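Local coordinates for coiled-coil quantitatively-enriched protein 1 (Schizosaccharomyces pombe, PDB 7CUJ) that links telomeres to the meiotic centrosome in fission yeast and is required for telomere clustering, telomere length regulation and chromosome segregation, at residues Leu124-Gln129 against Ile162-Ser167; Tyr189-Tyr194 against Ser216-Ile221. All coordinates share one frame; numbering follows the deposited sequence.

Contact 1 of 2, residues Leu124-Gln129 against Ile162-Ser167; sequences LFISNQ and IWICVS
Phe125 and Cys165 face each other as a parallel bridge pair near the C-terminal ends of strands 121-126 and 162-166, neighbouring inner strands of the parallel sheet, with the sulfur-bearing side chain over one face of the ring. Cys165 CB sits 18° off the ring normal, displaced toward the rim, while Cys165 SG, anti to the backbone N (chi1 -167°), reaches obliquely to within 3.7 Å of Phe125 CE2. Four backbone hydrogen bonds lace the strands together; the shortest runs from Cys165 N to Leu124 O at 2.6 Å, and the last, Ser167 N to Ile126 O, comes from above the carbonyl plane. On the reverse face Leu124 and Ile164 lie side by side, Leu124 CB 3.9 Å from Ile164 CD1. This face is tightly packed, with helix 102-112 against Leu124 and Ile162 and helix 129-141 against Ile126 and Ile164. At the C-terminal ends of the strands the contact thins toward solvent: the side chain of the exposed Gln129 crosses that of Val166 at about a right angle, Gln129 OE1 3.4 Å from Val166 CG2, while its NE2 bonds to Asn133. Backbone bonds thus fix a parallel register, with Cys165 sulfur against the Phe125 ring on one face and aliphatic groups on the other.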
ATOM      1  N   LEU A 124       2.095   1.609  39.241  1.00 52.18           N
ATOM      2  CA  LEU A 124       1.913   1.996  37.852  1.00 47.33           C
ATOM      3  C   LEU A 124       2.450   0.894  36.939  1.00 46.03           C
ATOM      4  O   LEU A 124       3.595   0.467  37.074  1.00 45.78           O
ATOM      5  CB  LEU A 124       2.599   3.341  37.587  1.00 46.24           C
ATOM      6  CG  LEU A 124       2.430   3.899  36.173  1.00 44.57           C
ATOM      7  CD1 LEU A 124       2.157   5.393  36.201  1.00 43.72           C
ATOM      8  CD2 LEU A 124       3.643   3.590  35.304  1.00 42.55           C
ATOM      9  N   PHE A 125       1.601   0.448  36.008  1.00 43.47           N
ATOM     10  CA  PHE A 125       1.983  -0.543  35.016  1.00 42.18           C
ATOM     11  C   PHE A 125       2.237   0.144  33.678  1.00 38.74           C
ATOM     12  O   PHE A 125       1.472   1.011  33.259  1.00 36.02           O
ATOM     13  CB  PHE A 125       0.919  -1.637  34.904  1.00 43.54           C
ATOM     14  CG  PHE A 125       0.957  -2.649  36.021  1.00 48.45           C
ATOM     15  CD1 PHE A 125       0.304  -2.408  37.220  1.00 50.68           C
ATOM     16  CD2 PHE A 125       1.656  -3.838  35.878  1.00 50.54           C
ATOM     17  CE1 PHE A 125       0.347  -3.336  38.252  1.00 54.88           C
ATOM     18  CE2 PHE A 125       1.691  -4.770  36.904  1.00 55.00           C
ATOM     19  CZ  PHE A 125       1.039  -4.516  38.092  1.00 56.63           C
ATOM     20  N   ILE A 126       3.329  -0.261  33.019  1.00 37.31           N
ATOM     21  CA  ILE A 126       3.731   0.296  31.738  1.00 34.62           C
ATOM     22  C   ILE A 126       4.368  -0.822  30.914  1.00 35.65           C
ATOM     23  O   ILE A 126       5.148  -1.612  31.440  1.00 38.04           O
ATOM     24  CB  ILE A 126       4.664   1.512  31.941  1.00 33.57           C
ATOM     25  CG1 ILE A 126       4.941   2.265  30.636  1.00 31.46           C
ATOM     26  CG2 ILE A 126       5.949   1.120  32.659  1.00 35.61           C
ATOM     27  CD1 ILE A 126       5.548   3.637  30.839  1.00 30.57           C
ATOM     28  N   SER A 127       4.017  -0.889  29.625  1.00 34.54           N
ATOM     29  CA  SER A 127       4.378  -2.031  28.798  1.00 34.83           C
ATOM     30  C   SER A 127       5.598  -1.717  27.933  1.00 34.79           C
ATOM     31  O   SER A 127       5.612  -2.026  26.743  1.00 35.48           O
ATOM     32  CB  SER A 127       3.203  -2.497  27.968  1.00 32.86           C
ATOM     33  OG  SER A 127       2.804  -1.490  27.053  1.00 30.39           O
ATOM     34  N   ASN A 128       6.626  -1.125  28.551  1.00 35.32           N
ATOM     35  CA  ASN A 128       7.836  -0.717  27.856  1.00 34.53           C
ATOM     36  C   ASN A 128       8.950  -0.475  28.872  1.00 36.19           C
ATOM     37  O   ASN A 128       8.793   0.335  29.784  1.00 35.10           O
ATOM     38  CB  ASN A 128       7.600   0.530  27.000  1.00 32.53           C
ATOM     39  CG  ASN A 128       8.750   0.803  26.055  1.00 33.78           C
ATOM     40  OD1 ASN A 128       9.672   1.542  26.391  1.00 35.61           O
ATOM     41  ND2 ASN A 128       8.718   0.188  24.884  1.00 33.53           N
ATOM     42  N   GLN A 129      10.080  -1.172  28.690  1.00 37.17           N
ATOM     43  CA  GLN A 129      11.178  -1.134  29.644  1.00 38.91           C
ATOM     44  C   GLN A 129      11.831   0.246  29.643  1.00 38.14           C
ATOM     45  O   GLN A 129      12.043   0.826  30.703  1.00 39.09           O
ATOM     46  CB  GLN A 129      12.190  -2.246  29.362  1.00 40.59           C
ATOM     47  CG  GLN A 129      13.323  -2.319  30.380  1.00 43.90           C
ATOM     48  CD  GLN A 129      12.835  -2.621  31.778  1.00 44.45           C
ATOM     49  OE1 GLN A 129      12.283  -3.686  32.047  1.00 45.12           O
ATOM     50  NE2 GLN A 129      13.042  -1.680  32.685  1.00 43.98           N
ATOM     51  N   ILE A 162       5.317   5.769  44.702  1.00 57.37           N
ATOM     52  CA  ILE A 162       4.823   5.092  43.507  1.00 55.24           C
ATOM     53  C   ILE A 162       5.835   4.049  43.019  1.00 55.56           C
ATOM     54  O   ILE A 162       6.999   4.370  42.785  1.00 54.83           O
ATOM     55  CB  ILE A 162       4.420   6.096  42.398  1.00 53.16           C
ATOM     56  CG1 ILE A 162       3.920   5.393  41.132  1.00 51.07           C
ATOM     57  CG2 ILE A 162       5.537   7.084  42.090  1.00 53.52           C
ATOM     58  CD1 ILE A 162       3.069   6.263  40.227  1.00 47.92           C
ATOM     59  N   TRP A 163       5.374   2.797  42.878  1.00 56.14           N
ATOM     60  CA  TRP A 163       6.092   1.752  42.159  1.00 56.32           C
ATOM     61  C   TRP A 163       5.855   1.919  40.658  1.00 53.64           C
ATOM     62  O   TRP A 163       4.725   2.174  40.239  1.00 52.23           O
ATOM     63  CB  TRP A 163       5.625   0.359  42.607  1.00 59.56           C
ATOM     64  CG  TRP A 163       6.098  -0.109  43.951  1.00 66.23           C
ATOM     65  CD1 TRP A 163       5.334  -0.260  45.073  1.00 67.86           C
ATOM     66  CD2 TRP A 163       7.426  -0.535  44.314  1.00 70.34           C
ATOM     67  NE1 TRP A 163       6.092  -0.733  46.109  1.00 71.98           N
ATOM     68  CE2 TRP A 163       7.379  -0.911  45.676  1.00 73.34           C
ATOM     69  CE3 TRP A 163       8.647  -0.626  43.634  1.00 71.79           C
ATOM     70  CZ2 TRP A 163       8.504  -1.367  46.364  1.00 76.61           C
ATOM     71  CZ3 TRP A 163       9.758  -1.077  44.315  1.00 75.72           C
ATOM     72  CH2 TRP A 163       9.687  -1.443  45.662  1.00 78.75           C
ATOM     73  N   ILE A 164       6.921   1.765  39.858  1.00 51.90           N
ATOM     74  CA  ILE A 164       6.819   1.709  38.404  1.00 49.21           C
ATOM     75  C   ILE A 164       7.097   0.276  37.959  1.00 49.72           C
ATOM     76  O   ILE A 164       8.224  -0.202  38.081  1.00 50.56           O
ATOM     77  CB  ILE A 164       7.784   2.701  37.717  1.00 48.57           C
ATOM     78  CG1 ILE A 164       7.620   4.139  38.221  1.00 46.81           C
ATOM     79  CG2 ILE A 164       7.675   2.613  36.199  1.00 46.87           C
ATOM     80  CD1 ILE A 164       6.232   4.714  38.046  1.00 44.97           C
ATOM     81  N   CYS A 165       6.069  -0.387  37.415  1.00 48.73           N
ATOM     82  CA  CYS A 165       6.154  -1.802  37.090  1.00 51.98           C
ATOM     83  C   CYS A 165       6.049  -2.019  35.582  1.00 51.19           C
ATOM     84  O   CYS A 165       5.144  -1.504  34.927  1.00 49.87           O
ATOM     85  CB  CYS A 165       5.059  -2.589  37.801  1.00 53.76           C
ATOM     86  SG  CYS A 165       5.311  -4.383  37.744  1.00 57.19           S
ATOM     87  N   VAL A 166       6.995  -2.795  35.045  1.00 52.43           N
ATOM     88  CA  VAL A 166       6.953  -3.256  33.668  1.00 51.57           C
ATOM     89  C   VAL A 166       5.943  -4.397  33.594  1.00 53.76           C
ATOM     90  O   VAL A 166       5.994  -5.319  34.403  1.00 55.44           O
ATOM     91  CB  VAL A 166       8.356  -3.680  33.186  1.00 53.38           C
ATOM     92  CG1 VAL A 166       8.306  -4.540  31.935  1.00 54.02           C
ATOM     93  CG2 VAL A 166       9.261  -2.478  32.970  1.00 51.35           C
ATOM     94  N   SER A 167       5.030  -4.320  32.615  1.00 53.61           N
ATOM     95  CA  SER A 167       3.880  -5.209  32.533  1.00 56.85           C
ATOM     96  C   SER A 167       4.310  -6.670  32.395  1.00 62.56           C
ATOM     97  O   SER A 167       3.545  -7.572  32.730  1.00 65.05           O
ATOM     98  CB  SER A 167       2.935  -4.790  31.432  1.00 54.44           C
ATOM     99  OG  SER A 167       3.503  -5.024  30.153  1.00 54.00           O
TER

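Contact 2 of 2, residues Tyr189-Tyr194 against Ser216-Ile221; sequences YDIEAY and SIEHAI
Ile191 and Glu218, each in the first turn of its helix, bring their CA atoms to 5.7 Å, the nearest backbone approach between residues 189-194 and 216-221. Both helix starts are capped from within: Asp190 OD1 accepts from Ala193 N at 2.7 Å, and Ser216 OG from Glu218 N. The carboxylate of Glu218 ties one start to the other. Its chain runs extended beyond CG (chi2 -168°), and Glu218 OE2 accepts from Ile191 N at 3.0 Å, from 39° out of the carboxylate plane. A water joins OE2 to Glu192 N, so two amides of the helix start are served, one directly and one through the water, while OE1 pairs with Lys103. An alanine in place of Glu218 would probably leave Ile191 N and the water without their carboxylate acceptor and Lys103 without this countercharge. Apart from the carboxylate the contact is apolar. Ile191 CG1 packs 3.6 Å from Glu218 CB, and the Ile191 and Ile221 side chains slide past each other in opposite directions, Ile191 CG2, anti to the backbone N, 3.7 Å from Ile221 CG2. The two helices follow strands 184-188 and 208-213, neighbours in the parallel sheet; helix 47-65 touches Asp190 and Ile221, and helix 232-243 also packs on Ile221.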
ATOM      1  N   TYR A 189      -0.412   2.952  32.752  1.00 30.45           N
ATOM      2  CA  TYR A 189       0.133   3.984  31.886  1.00 28.47           C
ATOM      3  C   TYR A 189      -0.465   3.848  30.486  1.00 26.70           C
ATOM      4  O   TYR A 189      -0.698   4.848  29.813  1.00 24.15           O
ATOM      5  CB  TYR A 189       1.665   3.948  31.872  1.00 28.29           C
ATOM      6  CG  TYR A 189       2.299   4.989  30.984  1.00 27.88           C
ATOM      7  CD1 TYR A 189       2.628   6.243  31.478  1.00 28.14           C
ATOM      8  CD2 TYR A 189       2.557   4.731  29.645  1.00 26.32           C
ATOM      9  CE1 TYR A 189       3.204   7.210  30.667  1.00 27.90           C
ATOM     10  CE2 TYR A 189       3.134   5.685  28.821  1.00 25.38           C
ATOM     11  CZ  TYR A 189       3.457   6.930  29.335  1.00 26.78           C
ATOM     12  OH  TYR A 189       4.025   7.874  28.533  1.00 27.08           O
ATOM     13  N   ASP A 190      -0.718   2.601  30.071  1.00 26.97           N
ATOM     14  CA  ASP A 190      -1.158   2.306  28.716  1.00 26.63           C
ATOM     15  C   ASP A 190      -2.079   1.088  28.718  1.00 27.62           C
ATOM     16  O   ASP A 190      -2.024   0.259  29.627  1.00 27.33           O
ATOM     17  CB  ASP A 190       0.033   2.126  27.768  1.00 26.95           C
ATOM     18  CG  ASP A 190       0.967   1.001  28.181  1.00 28.84           C
ATOM     19  OD1 ASP A 190       0.602  -0.178  27.970  1.00 29.50           O
ATOM     20  OD2 ASP A 190       2.044   1.311  28.727  1.00 31.69           O
ATOM     21  N   ILE A 191      -2.908   0.996  27.670  1.00 27.71           N
ATOM     22  CA  ILE A 191      -3.940  -0.020  27.543  1.00 30.08           C
ATOM     23  C   ILE A 191      -3.304  -1.378  27.258  1.00 31.02           C
ATOM     24  O   ILE A 191      -3.822  -2.396  27.709  1.00 33.00           O
ATOM     25  CB  ILE A 191      -4.987   0.391  26.485  1.00 30.90           C
ATOM     26  CG1 ILE A 191      -5.991   1.403  27.049  1.00 33.20           C
ATOM     27  CG2 ILE A 191      -5.688  -0.814  25.873  1.00 31.32           C
ATOM     28  CD1 ILE A 191      -6.812   0.893  28.219  1.00 35.93           C
ATOM     29  N   GLU A 192      -2.185  -1.387  26.520  1.00 31.47           N
ATOM     30  CA  GLU A 192      -1.453  -2.620  26.264  1.00 33.52           C
ATOM     31  C   GLU A 192      -1.145  -3.313  27.591  1.00 34.98           C
ATOM     32  O   GLU A 192      -1.345  -4.520  27.721  1.00 37.34           O
ATOM     33  CB  GLU A 192      -0.186  -2.354  25.445  1.00 32.76           C
ATOM     34  CG  GLU A 192       0.505  -3.625  24.973  1.00 36.00           C
ATOM     35  CD  GLU A 192       1.791  -3.442  24.180  1.00 36.65           C
ATOM     36  OE1 GLU A 192       1.834  -2.545  23.311  1.00 34.59           O
ATOM     37  OE2 GLU A 192       2.753  -4.199  24.433  1.00 39.99           O
ATOM     38  N   ALA A 193      -0.677  -2.534  28.575  1.00 35.55           N
ATOM     39  CA  ALA A 193      -0.369  -3.044  29.903  1.00 39.06           C
ATOM     40  C   ALA A 193      -1.638  -3.561  30.576  1.00 42.13           C
ATOM     41  O   ALA A 193      -1.598  -4.577  31.263  1.00 44.58           O
ATOM     42  CB  ALA A 193       0.305  -1.982  30.738  1.00 35.80           C
ATOM     43  N   TYR A 194      -2.759  -2.860  30.363  1.00 43.06           N
ATOM     44  CA  TYR A 194      -4.035  -3.296  30.908  1.00 45.86           C
ATOM     45  C   TYR A 194      -4.429  -4.638  30.296  1.00 48.40           C
ATOM     46  O   TYR A 194      -4.721  -5.581  31.027  1.00 51.22           O
ATOM     47  CB  TYR A 194      -5.121  -2.231  30.737  1.00 45.40           C
ATOM     48  CG  TYR A 194      -6.431  -2.606  31.382  1.00 48.22           C
ATOM     49  CD1 TYR A 194      -6.648  -2.392  32.735  1.00 49.44           C
ATOM     50  CD2 TYR A 194      -7.446  -3.200  30.648  1.00 50.00           C
ATOM     51  CE1 TYR A 194      -7.845  -2.748  33.338  1.00 52.34           C
ATOM     52  CE2 TYR A 194      -8.648  -3.562  31.234  1.00 53.39           C
ATOM     53  CZ  TYR A 194      -8.847  -3.336  32.585  1.00 54.45           C
ATOM     54  OH  TYR A 194     -10.028  -3.688  33.173  1.00 59.43           O
ATOM     55  N   SER A 216      -6.902   7.772  20.272  1.00 21.15           N
ATOM     56  CA  SER A 216      -5.876   6.781  19.987  1.00 19.97           C
ATOM     57  C   SER A 216      -6.508   5.393  19.886  1.00 20.53           C
ATOM     58  O   SER A 216      -7.722   5.257  20.024  1.00 21.45           O
ATOM     59  CB  SER A 216      -4.787   6.822  21.033  1.00 19.22           C
ATOM     60  OG  SER A 216      -5.246   6.289  22.267  1.00 19.00           O
ATOM     61  N   ILE A 217      -5.666   4.374  19.656  1.00 20.80           N
ATOM     62  CA  ILE A 217      -6.089   2.981  19.648  1.00 20.95           C
ATOM     63  C   ILE A 217      -6.578   2.573  21.036  1.00 21.60           C
ATOM     64  O   ILE A 217      -7.387   1.656  21.158  1.00 22.21           O
ATOM     65  CB  ILE A 217      -4.978   2.038  19.138  1.00 21.36           C
ATOM     66  CG1 ILE A 217      -5.526   0.626  18.907  1.00 22.46           C
ATOM     67  CG2 ILE A 217      -3.781   2.033  20.081  1.00 21.00           C
ATOM     68  CD1 ILE A 217      -4.667  -0.245  18.030  1.00 22.79           C
ATOM     69  N   GLU A 218      -6.063   3.252  22.068  1.00 21.08           N
ATOM     70  CA  GLU A 218      -6.426   2.983  23.450  1.00 22.10           C
ATOM     71  C   GLU A 218      -7.907   3.301  23.641  1.00 22.73           C
ATOM     72  O   GLU A 218      -8.640   2.519  24.240  1.00 25.12           O
ATOM     73  CB  GLU A 218      -5.577   3.826  24.404  1.00 21.68           C
ATOM     74  CG  GLU A 218      -4.081   3.608  24.281  1.00 20.62           C
ATOM     75  CD  GLU A 218      -3.277   4.219  25.419  1.00 21.01           C
ATOM     76  OE1 GLU A 218      -3.428   5.437  25.674  1.00 21.03           O
ATOM     77  OE2 GLU A 218      -2.509   3.477  26.057  1.00 21.03           O
ATOM     78  N   HIS A 219      -8.329   4.454  23.110  1.00 22.38           N
ATOM     79  CA  HIS A 219      -9.718   4.882  23.120  1.00 23.97           C
ATOM     80  C   HIS A 219     -10.592   3.863  22.392  1.00 25.32           C
ATOM     81  O   HIS A 219     -11.669   3.518  22.876  1.00 26.74           O
ATOM     82  CB  HIS A 219      -9.834   6.281  22.500  1.00 23.59           C
ATOM     83  CG  HIS A 219     -11.120   6.977  22.794  1.00 25.34           C
ATOM     84  ND1 HIS A 219     -11.301   8.321  22.531  1.00 26.42           N
ATOM     85  CD2 HIS A 219     -12.277   6.535  23.330  1.00 27.58           C
ATOM     86  CE1 HIS A 219     -12.520   8.677  22.882  1.00 28.72           C
ATOM     87  NE2 HIS A 219     -13.137   7.598  23.378  1.00 29.81           N
ATOM     88  N   ALA A 220     -10.109   3.381  21.238  1.00 25.27           N
ATOM     89  CA  ALA A 220     -10.848   2.447  20.403  1.00 27.58           C
ATOM     90  C   ALA A 220     -11.006   1.099  21.106  1.00 29.06           C
ATOM     91  O   ALA A 220     -12.094   0.526  21.108  1.00 32.13           O
ATOM     92  CB  ALA A 220     -10.175   2.302  19.057  1.00 26.16           C
ATOM     93  N   ILE A 221      -9.916   0.604  21.702  1.00 28.87           N
ATOM     94  CA  ILE A 221      -9.948  -0.640  22.458  1.00 31.82           C
ATOM     95  C   ILE A 221     -10.966  -0.518  23.596  1.00 35.89           C
ATOM     96  O   ILE A 221     -11.715  -1.459  23.860  1.00 39.04           O
ATOM     97  CB  ILE A 221      -8.538  -1.028  22.948  1.00 29.36           C
ATOM     98  CG1 ILE A 221      -7.663  -1.513  21.786  1.00 27.32           C
ATOM     99  CG2 ILE A 221      -8.609  -2.062  24.064  1.00 28.85           C
ATOM    100  CD1 ILE A 221      -6.176  -1.463  22.055  1.00 23.88           C
TER
HETATM  101  O   HOH W   1      -1.306   1.051  24.955  1.00 24.61           O

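The two contacts come in series along the chain, 124-129 with 162-167 closing before 189-194 with 216-221 opens, and their centres lie 14 Å apart. One six-stranded parallel sheet relates them: contact 1 pairs strands 121-126 and 162-166, whereas contact 2 joins the helix starts that follow strands 184-188 and 208-213. Strand 184-188 lies beside 121-126, and the contacts meet there. Phe125 O is 2.8 Å from Tyr189 N, a probable hydrogen bond, and Asp190 OD1, from one of the two helix caps of contact 2, also probably bonds to Ser127 OG. The loop at Tyr189 and Asp190 thus ties the strand pair to the helix-start contact in this domain of a larger telomere adaptor protein.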